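Local coordinates for dicer Related Helicase (PDB 6M6S), which is a Dicer-related RNA helicase of the RIG-I-like receptor family, probably ATP-hydrolysing, whose zinc-containing C-terminal domain, the part given here, binds 5'-triphosphate double-stranded RNA, at residues Tyr10-Ser15 and Lys93-Val98; Ser40-Leu45 and Tyr86-Ser91; Ser65-Phe70 and Gly77-Ile82. One frame throughout, in Å; residues are numbered along the deposited sequence. Where two conformers were deposited one is given.

Contact 1: Tyr10-Ser15 and Lys93-Val98. With ZN (zinc ion), chain F.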
loop_
_atom_site.group_PDB
_atom_site.type_symbol
_atom_site.label_atom_id
_atom_site.label_comp_id
_atom_site.label_asym_id
_atom_site.label_seq_id
_atom_site.Cartn_x
_atom_site.Cartn_y
_atom_site.Cartn_z
ATOM N N TYR B 10 -17.239 0.410 -2.336
ATOM C CA TYR B 10 -16.353 -0.377 -1.534
ATOM C C TYR B 10 -16.683 -0.258 -0.084
ATOM O O TYR B 10 -17.129 0.800 0.376
ATOM C CB TYR B 10 -14.872 0.089 -1.733
ATOM C CG TYR B 10 -14.316 -0.345 -3.067
ATOM C CD1 TYR B 10 -14.706 0.282 -4.241
ATOM C CD2 TYR B 10 -13.400 -1.360 -3.139
ATOM C CE1 TYR B 10 -14.215 -0.099 -5.481
ATOM C CE2 TYR B 10 -12.910 -1.763 -4.383
ATOM C CZ TYR B 10 -13.293 -1.104 -5.524
ATOM O OH TYR B 10 -12.802 -1.476 -6.743
ATOM N N LYS B 11 -16.430 -1.333 0.662
ATOM C CA LYS B 11 -16.477 -1.261 2.109
ATOM C C LYS B 11 -15.111 -0.870 2.640
ATOM O O LYS B 11 -14.082 -1.387 2.161
ATOM C CB LYS B 11 -16.825 -2.634 2.647
ATOM C CG LYS B 11 -18.284 -2.958 2.448
ATOM C CD LYS B 11 -18.611 -4.309 3.055
ATOM C CE LYS B 11 -19.894 -4.862 2.422
ATOM N NZ LYS B 11 -20.076 -6.286 2.829
ATOM N N LEU B 12 -15.033 0.034 3.610
ATOM C CA LEU B 12 -13.754 0.366 4.249
ATOM C C LEU B 12 -13.675 -0.368 5.573
ATOM O O LEU B 12 -14.535 -0.128 6.472
ATOM C CB LEU B 12 -13.665 1.870 4.536
ATOM C CG LEU B 12 -13.215 2.722 3.331
ATOM C CD1 LEU B 12 -14.048 2.529 2.084
ATOM C CD2 LEU B 12 -13.123 4.226 3.716
ATOM N N MET B 13 -12.674 -1.239 5.755
ATOM C CA MET B 13 -12.612 -2.121 6.931
ATOM C C MET B 13 -11.314 -1.916 7.662
ATOM O O MET B 13 -10.328 -1.537 7.040
ATOM C CB MET B 13 -12.586 -3.596 6.534
ATOM C CG MET B 13 -13.263 -3.923 5.244
ATOM S SD MET B 13 -15.004 -3.921 5.560
ATOM C CE MET B 13 -15.259 -5.420 6.492
ATOM N N CYS B 14 -11.323 -2.260 8.946
ATOM C CA CYS B 14 -10.106 -2.307 9.768
ATOM C C CYS B 14 -9.189 -3.395 9.210
ATOM O O CYS B 14 -9.588 -4.568 9.107
ATOM C CB CYS B 14 -10.475 -2.612 11.210
ATOM S SG CYS B 14 -9.004 -2.641 12.277
ATOM N N SER B 15 -7.959 -3.024 8.870
ATOM C CA SER B 15 -7.014 -3.998 8.294
ATOM C C SER B 15 -6.610 -5.040 9.326
ATOM O O SER B 15 -6.184 -6.138 8.984
ATOM C CB SER B 15 -5.762 -3.312 7.743
ATOM O OG SER B 15 -5.990 -2.565 6.548
ATOM N N LYS B 93 -3.409 3.715 5.760
ATOM C CA LYS B 93 -2.602 2.610 6.301
ATOM C C LYS B 93 -3.319 1.626 7.228
ATOM O O LYS B 93 -2.810 0.556 7.474
ATOM C CB LYS B 93 -1.428 3.180 7.083
ATOM C CG LYS B 93 -0.532 4.058 6.269
ATOM C CD LYS B 93 0.347 4.863 7.233
ATOM C CE LYS B 93 1.306 5.754 6.466
ATOM N NZ LYS B 93 2.403 6.250 7.354
ATOM N N ALA B 94 -4.505 2.004 7.766
ATOM C CA ALA B 94 -5.204 1.174 8.697
ATOM C C ALA B 94 -6.387 0.484 8.046
ATOM O O ALA B 94 -7.074 -0.284 8.735
ATOM C CB ALA B 94 -5.777 2.104 9.790
ATOM N N LEU B 95 -6.550 0.723 6.746
ATOM C CA LEU B 95 -7.747 0.273 5.996
ATOM C C LEU B 95 -7.472 -0.835 4.987
ATOM O O LEU B 95 -6.412 -0.885 4.332
ATOM C CB LEU B 95 -8.344 1.425 5.224
ATOM C CG LEU B 95 -8.903 2.568 6.102
ATOM C CD1 LEU B 95 -9.453 3.613 5.167
ATOM C CD2 LEU B 95 -9.974 2.056 7.089
ATOM N N THR B 96 -8.456 -1.726 4.875
ATOM C CA THR B 96 -8.550 -2.624 3.733
ATOM C C THR B 96 -9.822 -2.219 3.014
ATOM O O THR B 96 -10.896 -2.045 3.636
ATOM C CB THR B 96 -8.626 -4.065 4.184
ATOM O OG1 THR B 96 -7.358 -4.413 4.790
ATOM C CG2 THR B 96 -8.741 -5.018 2.987
ATOM N N PHE B 97 -9.758 -2.051 1.686
ATOM C CA PHE B 97 -10.938 -1.745 0.883
ATOM C C PHE B 97 -11.482 -3.033 0.293
ATOM O O PHE B 97 -10.724 -3.823 -0.277
ATOM C CB PHE B 97 -10.565 -0.779 -0.226
ATOM C CG PHE B 97 -10.037 0.527 0.295
ATOM C CD1 PHE B 97 -10.890 1.569 0.573
ATOM C CD2 PHE B 97 -8.693 0.689 0.515
ATOM C CE1 PHE B 97 -10.374 2.760 1.067
ATOM C CE2 PHE B 97 -8.172 1.869 1.025
ATOM C CZ PHE B 97 -9.060 2.920 1.272
ATOM N N VAL B 98 -12.793 -3.274 0.476
ATOM C CA VAL B 98 -13.324 -4.550 -0.031
ATOM C C VAL B 98 -14.439 -4.267 -1.033
ATOM O O VAL B 98 -15.367 -3.491 -0.712
ATOM C CB VAL B 98 -13.879 -5.374 1.123
ATOM C CG1 VAL B 98 -14.693 -6.575 0.571
ATOM C CG2 VAL B 98 -12.754 -5.753 2.111
HETATM ZN ZN ZN F . -10.128 -3.385 14.280
HETATM O O HOH W 1 -9.298 -6.318 6.938
#
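Val98 O takes the N-H of Lys11 at 2.8 Å in a bond bent only to 163°, and Val98 N returns the bond to Lys11 O, the pair of bonds that marks a hydrogen-bonded position between antiparallel strands. Met13 and Thr96 repeat it: Met13 N and Thr96 N each give a bond to the other's O at 2.9 Å. Where strand 11-14 ends, Ser15 N donates to Ala94 O at 2.9 Å. In one of two deposited conformers the Ser15 hydroxyl, with OG anti to its own carbonyl carbon (chi1 -71°), meets Thr96 OG1 at 2.9 Å; OG is also crowded against Leu95 C, which makes this bond doubtful. On the face that carries Lys11 and Thr96, Met13 CG, in one of its two conformers, lies 3.7 Å from Val98 CG2. On the other face Leu12 lies beside the Phe97 ring, pointing the same way, with CD1 3.6 Å from ring atom CD1; Leu12 CD2 also reaches Leu95 CD1. Trp111 and Val114 of helix 111-117 pack against this buried side. Cys14, whose CB points away from strand 95-98, binds the zinc ion through SG at 2.4 Å, together with Cys17, Cys69 and Cys72. Backbone bonds thus hold the strand that carries one thiolate ligand, with a mixed, partly exposed face of Lys11, Met13, Thr96 and Val98 on one side and buried Leu12 and Phe97 on the other.

Contact 2: Ser40-Leu45 and Tyr86-Ser91. With nucleotides of chain D.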
loop_
_atom_site.group_PDB
_atom_site.type_symbol
_atom_site.label_atom_id
_atom_site.label_comp_id
_atom_site.label_asym_id
_atom_site.label_seq_id
_atom_site.Cartn_x
_atom_site.Cartn_y
_atom_site.Cartn_z
ATOM N N SER B 40 -23.145 7.760 10.989
ATOM C CA SER B 40 -23.111 6.487 11.749
ATOM C C SER B 40 -21.746 6.008 12.114
ATOM O O SER B 40 -21.632 5.088 12.925
ATOM C CB SER B 40 -23.771 5.361 10.926
ATOM O OG SER B 40 -25.103 5.717 10.679
ATOM N N VAL B 41 -20.703 6.558 11.485
ATOM C CA VAL B 41 -19.370 5.985 11.623
ATOM C C VAL B 41 -18.896 6.062 13.080
ATOM O O VAL B 41 -18.102 5.235 13.522
ATOM C CB VAL B 41 -18.370 6.669 10.681
ATOM C CG1 VAL B 41 -18.004 8.018 11.195
ATOM C CG2 VAL B 41 -17.117 5.788 10.538
ATOM N N TRP B 42 -19.440 7.028 13.860
ATOM C CA TRP B 42 -18.873 7.208 15.174
ATOM C C TRP B 42 -19.151 5.988 16.092
ATOM O O TRP B 42 -18.391 5.756 17.073
ATOM C CB TRP B 42 -19.451 8.474 15.819
ATOM C CG TRP B 42 -19.022 9.806 15.181
ATOM C CD1 TRP B 42 -19.817 10.685 14.502
ATOM C CD2 TRP B 42 -17.721 10.416 15.257
ATOM N NE1 TRP B 42 -19.116 11.796 14.145
ATOM C CE2 TRP B 42 -17.835 11.683 14.609
ATOM C CE3 TRP B 42 -16.484 10.023 15.825
ATOM C CZ2 TRP B 42 -16.756 12.545 14.470
ATOM C CZ3 TRP B 42 -15.402 10.878 15.716
ATOM C CH2 TRP B 42 -15.573 12.158 15.072
ATOM N N ARG B 43 -20.199 5.196 15.800
ATOM C CA ARG B 43 -20.513 3.985 16.567
ATOM C C ARG B 43 -19.352 3.004 16.551
ATOM O O ARG B 43 -19.170 2.220 17.502
ATOM C CB ARG B 43 -21.745 3.290 15.964
ATOM C CG ARG B 43 -22.941 4.238 15.807
ATOM C CD ARG B 43 -23.816 3.779 14.654
ATOM N NE ARG B 43 -24.283 2.409 14.836
ATOM C CZ ARG B 43 -24.689 1.628 13.836
ATOM N NH1 ARG B 43 -24.669 2.080 12.585
ATOM N NH2 ARG B 43 -25.101 0.390 14.087
ATOM N N PHE B 44 -18.548 3.112 15.501
ATOM C CA PHE B 44 -17.465 2.134 15.240
ATOM C C PHE B 44 -16.083 2.648 15.602
ATOM O O PHE B 44 -15.038 2.029 15.278
ATOM C CB PHE B 44 -17.527 1.670 13.782
ATOM C CG PHE B 44 -18.886 1.178 13.408
ATOM C CD1 PHE B 44 -19.489 0.185 14.162
ATOM C CD2 PHE B 44 -19.607 1.803 12.390
ATOM C CE1 PHE B 44 -20.772 -0.249 13.855
ATOM C CE2 PHE B 44 -20.901 1.386 12.077
ATOM C CZ PHE B 44 -21.489 0.358 12.826
ATOM N N LEU B 45 -16.040 3.784 16.292
ATOM C CA LEU B 45 -14.768 4.396 16.661
ATOM C C LEU B 45 -14.730 4.738 18.145
ATOM O O LEU B 45 -15.694 5.311 18.699
ATOM C CB LEU B 45 -14.524 5.679 15.892
ATOM C CG LEU B 45 -14.536 5.526 14.368
ATOM C CD1 LEU B 45 -14.509 6.865 13.738
ATOM C CD2 LEU B 45 -13.264 4.701 13.924
ATOM N N TYR B 86 -17.049 18.187 13.813
ATOM C CA TYR B 86 -16.156 17.064 14.047
ATOM C C TYR B 86 -16.301 15.961 13.005
ATOM O O TYR B 86 -17.413 15.530 12.711
ATOM C CB TYR B 86 -16.392 16.432 15.443
ATOM C CG TYR B 86 -16.115 17.382 16.590
ATOM C CD1 TYR B 86 -14.892 18.069 16.672
ATOM C CD2 TYR B 86 -17.071 17.622 17.584
ATOM C CE1 TYR B 86 -14.627 18.975 17.704
ATOM C CE2 TYR B 86 -16.812 18.539 18.631
ATOM C CZ TYR B 86 -15.571 19.187 18.682
ATOM O OH TYR B 86 -15.288 20.100 19.696
ATOM N N LEU B 87 -15.185 15.510 12.442
ATOM C CA LEU B 87 -15.144 14.486 11.390
ATOM C C LEU B 87 -13.987 13.558 11.614
ATOM O O LEU B 87 -12.880 14.002 11.933
ATOM C CB LEU B 87 -14.933 15.163 10.021
ATOM C CG LEU B 87 -15.973 16.174 9.543
ATOM C CD1 LEU B 87 -15.503 16.833 8.205
ATOM C CD2 LEU B 87 -17.324 15.473 9.296
ATOM N N PRO B 88 -14.174 12.250 11.373
ATOM C CA PRO B 88 -13.063 11.292 11.442
ATOM C C PRO B 88 -12.247 11.336 10.154
ATOM O O PRO B 88 -12.789 11.527 9.061
ATOM C CB PRO B 88 -13.743 9.930 11.544
ATOM C CG PRO B 88 -15.210 10.212 11.746
ATOM C CD PRO B 88 -15.526 11.622 11.292
ATOM N N GLN B 89 -10.933 11.226 10.310
ATOM C CA GLN B 89 -10.037 10.959 9.177
ATOM C C GLN B 89 -9.422 9.594 9.342
ATOM O O GLN B 89 -8.533 9.359 10.195
ATOM C CB GLN B 89 -8.951 12.013 9.181
ATOM C CG GLN B 89 -8.065 11.953 7.884
ATOM C CD GLN B 89 -6.856 12.825 8.080
ATOM O OE1 GLN B 89 -5.901 12.451 8.794
ATOM N NE2 GLN B 89 -6.900 14.026 7.504
ATOM N N LEU B 90 -9.933 8.631 8.575
ATOM C CA LEU B 90 -9.343 7.301 8.635
ATOM C C LEU B 90 -8.038 7.291 7.834
ATOM O O LEU B 90 -7.984 7.849 6.738
ATOM C CB LEU B 90 -10.305 6.293 8.069
ATOM C CG LEU B 90 -11.598 6.097 8.858
ATOM C CD1 LEU B 90 -12.636 5.289 8.057
ATOM C CD2 LEU B 90 -11.188 5.376 10.205
ATOM N N SER B 91 -6.982 6.685 8.372
ATOM C CA SER B 91 -5.677 6.643 7.697
ATOM C C SER B 91 -5.737 5.510 6.638
ATOM O O SER B 91 -6.180 4.396 6.987
ATOM C CB SER B 91 -4.618 6.239 8.701
ATOM O OG SER B 91 -3.373 6.019 8.002
ATOM P P G D 2 -0.591 11.522 8.597
ATOM O OP1 G D 2 -0.631 10.063 8.256
ATOM O OP2 G D 2 0.774 12.148 8.614
ATOM O "O5'" G D 2 -1.507 12.207 7.484
ATOM C "C5'" G D 2 -2.885 11.867 7.394
ATOM C "C4'" G D 2 -3.560 12.712 6.351
ATOM O "O4'" G D 2 -3.600 14.080 6.785
ATOM C "C3'" G D 2 -2.882 12.783 4.986
ATOM O "O3'" G D 2 -3.234 11.677 4.194
ATOM C "C2'" G D 2 -3.468 14.065 4.417
ATOM O "O2'" G D 2 -4.798 13.810 3.977
ATOM C "C1'" G D 2 -3.551 14.937 5.666
ATOM N N9 G D 2 -2.375 15.805 5.846
ATOM C C8 G D 2 -1.304 15.600 6.719
ATOM N N7 G D 2 -0.428 16.584 6.680
ATOM C C5 G D 2 -0.975 17.482 5.754
ATOM C C6 G D 2 -0.505 18.735 5.276
ATOM O O6 G D 2 0.512 19.324 5.607
ATOM N N1 G D 2 -1.351 19.305 4.328
ATOM C C2 G D 2 -2.536 18.749 3.895
ATOM N N2 G D 2 -3.254 19.445 2.985
ATOM N N3 G D 2 -2.986 17.578 4.338
ATOM C C4 G D 2 -2.165 17.017 5.246
HETATM O O HOH W 2 -19.856 14.646 13.560
#
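The six-membered ring of Trp42 carries the Pro88 ring on one face: Pro88 CG stands 3.9 Å from the ring centroid and 11° off its normal, a CH-pi contact. Pro88 CD sits further toward the rim, 3.5 Å from Trp42 CZ2. At the edge of the indole, near its plane, lies the backbone of Tyr86 and Leu87, with Tyr86 O 3.5 Å from Trp42 CZ2 and Tyr86 CB close to the same atom. The end of the indole thus comes close to strand 86-90. Trp42 NE1 gives a hydrogen bond to a water at 3.0 Å, and that water donates to Tyr86 O at 2.7 Å, so the indole N-H and the strand carbonyl are joined through one molecule. Two further side chains close on the proline. Val41 CG1, placed between backbone N and carbonyl carbon (chi1 75°), meets Pro88 CG at 3.6 Å. Leu45 crosses the proline at about a right angle, with CD1 3.8 Å from Pro88 CB, and its CD2 makes a looser contact with Leu90 CD2. Leu149 of helix 140-167 packs on both Trp42 and Tyr86, whose hydroxyl is hydrogen-bonded to Asp150. Gln89 takes no part in this packing; its OE1 comes 3.4 Å from C5' of nucleotide G2 of chain D. The contact packs the loop between strands 33-36 and 45-48 onto strand 85-90, the outer strand of a four-stranded antiparallel sheet. With no direct hydrogen bond between the two, the join is apolar apart from the water bridge: proline, indole and aliphatic branches fill the interior, while Gln89, next after Pro88, lies against the RNA and hydrogen-bonds one of its sugars.

Contact 3: Ser65-Phe70 and Gly77-Ile82; sequences SDIKCF and GRAYKI. With ZN (zinc ion), chain F.
Ile67 holds CG1 between its backbone N and carbonyl carbon (chi1 49°), which lays that branch over the Gly77-Arg78 peptide, CG1 being 3.2 Å from Gly77 C. Its other branch, CG2, is anti to the carbonyl carbon and meets Ala79 CB at 4.1 Å. Gly77 has a phi of 144°, a backbone shape common to glycine, and its bare CA lets Ile67 pack directly on the peptide. Ala79 N donates to Ser65 O at 2.8 Å, while the bond from Ile67 N to Gly77 O is long, 3.2 Å. Arg78, with CG anti to its backbone N (chi1 -173°), passes CG 3.5 Å from Ser65 O and runs extended to the RNA, where NH1 hydrogen-bonds a triphosphate oxygen; Leu64 O accepts a hydrogen bond from NE. Tyr80 OH hydrogen-bonds the same RNA. Cys69 SG, 2.3 Å from the zinc ion, lies where strand 61-69 runs into the turn. The hairpin forms the middle of a four-stranded antiparallel sheet, strand 45-48 flanking 61-69 and strand 85-90 flanking 75-82, while Leu149 of helix 140-167 packs on Ser65 and Ala79.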
loop_
_atom_site.group_PDB
_atom_site.type_symbol
_atom_site.label_atom_id
_atom_site.label_comp_id
_atom_site.label_asym_id
_atom_site.label_seq_id
_atom_site.Cartn_x
_atom_site.Cartn_y
_atom_site.Cartn_z
ATOM N N SER B 65 -8.474 14.596 18.556
ATOM C CA SER B 65 -8.297 13.319 19.275
ATOM C C SER B 65 -7.937 12.148 18.367
ATOM O O SER B 65 -8.312 12.131 17.196
ATOM C CB SER B 65 -9.605 12.977 19.994
ATOM O OG SER B 65 -10.122 14.146 20.611
ATOM N N ASP B 66 -7.229 11.162 18.887
ATOM C CA ASP B 66 -6.993 9.946 18.093
ATOM C C ASP B 66 -8.307 9.191 17.966
ATOM O O ASP B 66 -9.183 9.305 18.844
ATOM C CB ASP B 66 -5.961 9.054 18.790
ATOM C CG ASP B 66 -4.543 9.481 18.481
ATOM O OD1 ASP B 66 -4.288 9.823 17.297
ATOM O OD2 ASP B 66 -3.714 9.508 19.407
ATOM N N ILE B 67 -8.493 8.416 16.884
ATOM C CA ILE B 67 -9.632 7.485 16.756
ATOM C C ILE B 67 -9.132 6.051 16.673
ATOM O O ILE B 67 -8.073 5.779 16.024
ATOM C CB ILE B 67 -10.523 7.781 15.561
ATOM C CG1 ILE B 67 -9.704 7.974 14.254
ATOM C CG2 ILE B 67 -11.432 9.033 15.911
ATOM C CD1 ILE B 67 -10.638 8.079 13.002
ATOM N N LYS B 68 -9.817 5.136 17.386
ATOM C CA LYS B 68 -9.381 3.724 17.416
ATOM C C LYS B 68 -10.514 2.864 16.964
ATOM O O LYS B 68 -11.670 3.206 17.165
ATOM C CB LYS B 68 -9.062 3.274 18.880
ATOM C CG LYS B 68 -8.294 4.277 19.714
ATOM C CD LYS B 68 -6.895 4.458 19.185
ATOM C CE LYS B 68 -6.085 5.437 20.083
ATOM N NZ LYS B 68 -4.588 5.600 19.708
ATOM N N CYS B 69 -10.193 1.721 16.346
ATOM C CA CYS B 69 -11.194 0.745 15.947
ATOM C C CYS B 69 -12.007 0.377 17.180
ATOM O O CYS B 69 -11.435 0.055 18.213
ATOM C CB CYS B 69 -10.518 -0.510 15.348
ATOM S SG CYS B 69 -11.693 -1.824 15.003
ATOM N N PHE B 70 -13.340 0.451 17.103
ATOM C CA PHE B 70 -14.188 0.078 18.255
ATOM C C PHE B 70 -13.926 -1.349 18.726
ATOM O O PHE B 70 -13.957 -1.626 19.937
ATOM C CB PHE B 70 -15.701 0.229 17.947
ATOM C CG PHE B 70 -16.603 0.038 19.169
ATOM C CD1 PHE B 70 -16.812 1.082 20.074
ATOM C CD2 PHE B 70 -17.242 -1.178 19.400
ATOM C CE1 PHE B 70 -17.629 0.917 21.194
ATOM C CE2 PHE B 70 -18.080 -1.358 20.530
ATOM C CZ PHE B 70 -18.259 -0.307 21.426
ATOM N N GLY B 77 -6.509 6.468 12.778
ATOM C CA GLY B 77 -6.574 7.825 12.243
ATOM C C GLY B 77 -6.751 8.869 13.346
ATOM O O GLY B 77 -6.326 8.692 14.518
ATOM N N ARG B 78 -7.385 9.968 12.977
ATOM C CA ARG B 78 -7.475 11.092 13.896
ATOM C C ARG B 78 -8.748 11.813 13.597
ATOM O O ARG B 78 -9.154 11.923 12.423
ATOM C CB ARG B 78 -6.301 12.018 13.642
ATOM C CG ARG B 78 -6.179 13.107 14.627
ATOM C CD ARG B 78 -4.763 13.702 14.528
ATOM N NE ARG B 78 -4.594 14.587 15.629
ATOM C CZ ARG B 78 -3.482 15.241 15.912
ATOM N NH1 ARG B 78 -2.390 15.090 15.153
ATOM N NH2 ARG B 78 -3.481 16.032 16.962
ATOM N N ALA B 79 -9.398 12.368 14.625
ATOM C CA ALA B 79 -10.567 13.198 14.350
ATOM C C ALA B 79 -10.120 14.650 14.211
ATOM O O ALA B 79 -9.095 15.056 14.784
ATOM C CB ALA B 79 -11.580 13.077 15.524
ATOM N N TYR B 80 -10.876 15.426 13.420
ATOM C CA TYR B 80 -10.582 16.833 13.216
ATOM C C TYR B 80 -11.838 17.628 13.490
ATOM O O TYR B 80 -12.958 17.077 13.458
ATOM C CB TYR B 80 -10.231 17.099 11.745
ATOM C CG TYR B 80 -8.839 16.664 11.259
ATOM C CD1 TYR B 80 -8.496 15.322 11.206
ATOM C CD2 TYR B 80 -7.927 17.605 10.806
ATOM C CE1 TYR B 80 -7.253 14.909 10.737
ATOM C CE2 TYR B 80 -6.674 17.202 10.309
ATOM C CZ TYR B 80 -6.357 15.872 10.294
ATOM O OH TYR B 80 -5.147 15.463 9.770
ATOM N N LYS B 81 -11.669 18.926 13.744
ATOM C CA LYS B 81 -12.778 19.891 13.667
ATOM C C LYS B 81 -12.564 20.710 12.407
ATOM O O LYS B 81 -11.536 21.429 12.290
ATOM C CB LYS B 81 -12.784 20.810 14.892
ATOM C CG LYS B 81 -14.064 21.600 15.073
ATOM C CD LYS B 81 -13.862 22.656 16.218
ATOM C CE LYS B 81 -15.124 23.102 16.827
ATOM N NZ LYS B 81 -14.896 23.596 18.238
ATOM N N ILE B 82 -13.470 20.564 11.437
ATOM C CA ILE B 82 -13.304 21.226 10.143
ATOM C C ILE B 82 -14.528 22.082 9.938
ATOM O O ILE B 82 -15.651 21.547 9.966
ATOM C CB ILE B 82 -13.182 20.198 9.031
ATOM C CG1 ILE B 82 -11.908 19.352 9.213
ATOM C CG2 ILE B 82 -13.197 20.892 7.629
ATOM C CD1 ILE B 82 -11.517 18.661 8.018
HETATM ZN ZN ZN F . -10.128 -3.385 14.280
#

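Contacts 2 and 3 lie close to the centre of the domain and are both buried, whereas contact 1 sits farther out and is only partly so. Contacts 2 and 3 share a sheet: strands 75-82 and 85-90 are neighbours, with a probable backbone hydrogen bond from Gln89 N to Arg78 O. Contact 1 belongs to a different antiparallel sheet, yet meets contact 2 where Leu95 packs on Leu90, and meets contact 3 at the zinc ion, to which each supplies a cysteine. Regular backbone pairing dominates contact 1, apolar packing contact 2, and contact 3 combines two backbone bonds with side chains that reach the RNA. Contacts 2 and 3 are nested within the chain loop that contact 1 closes.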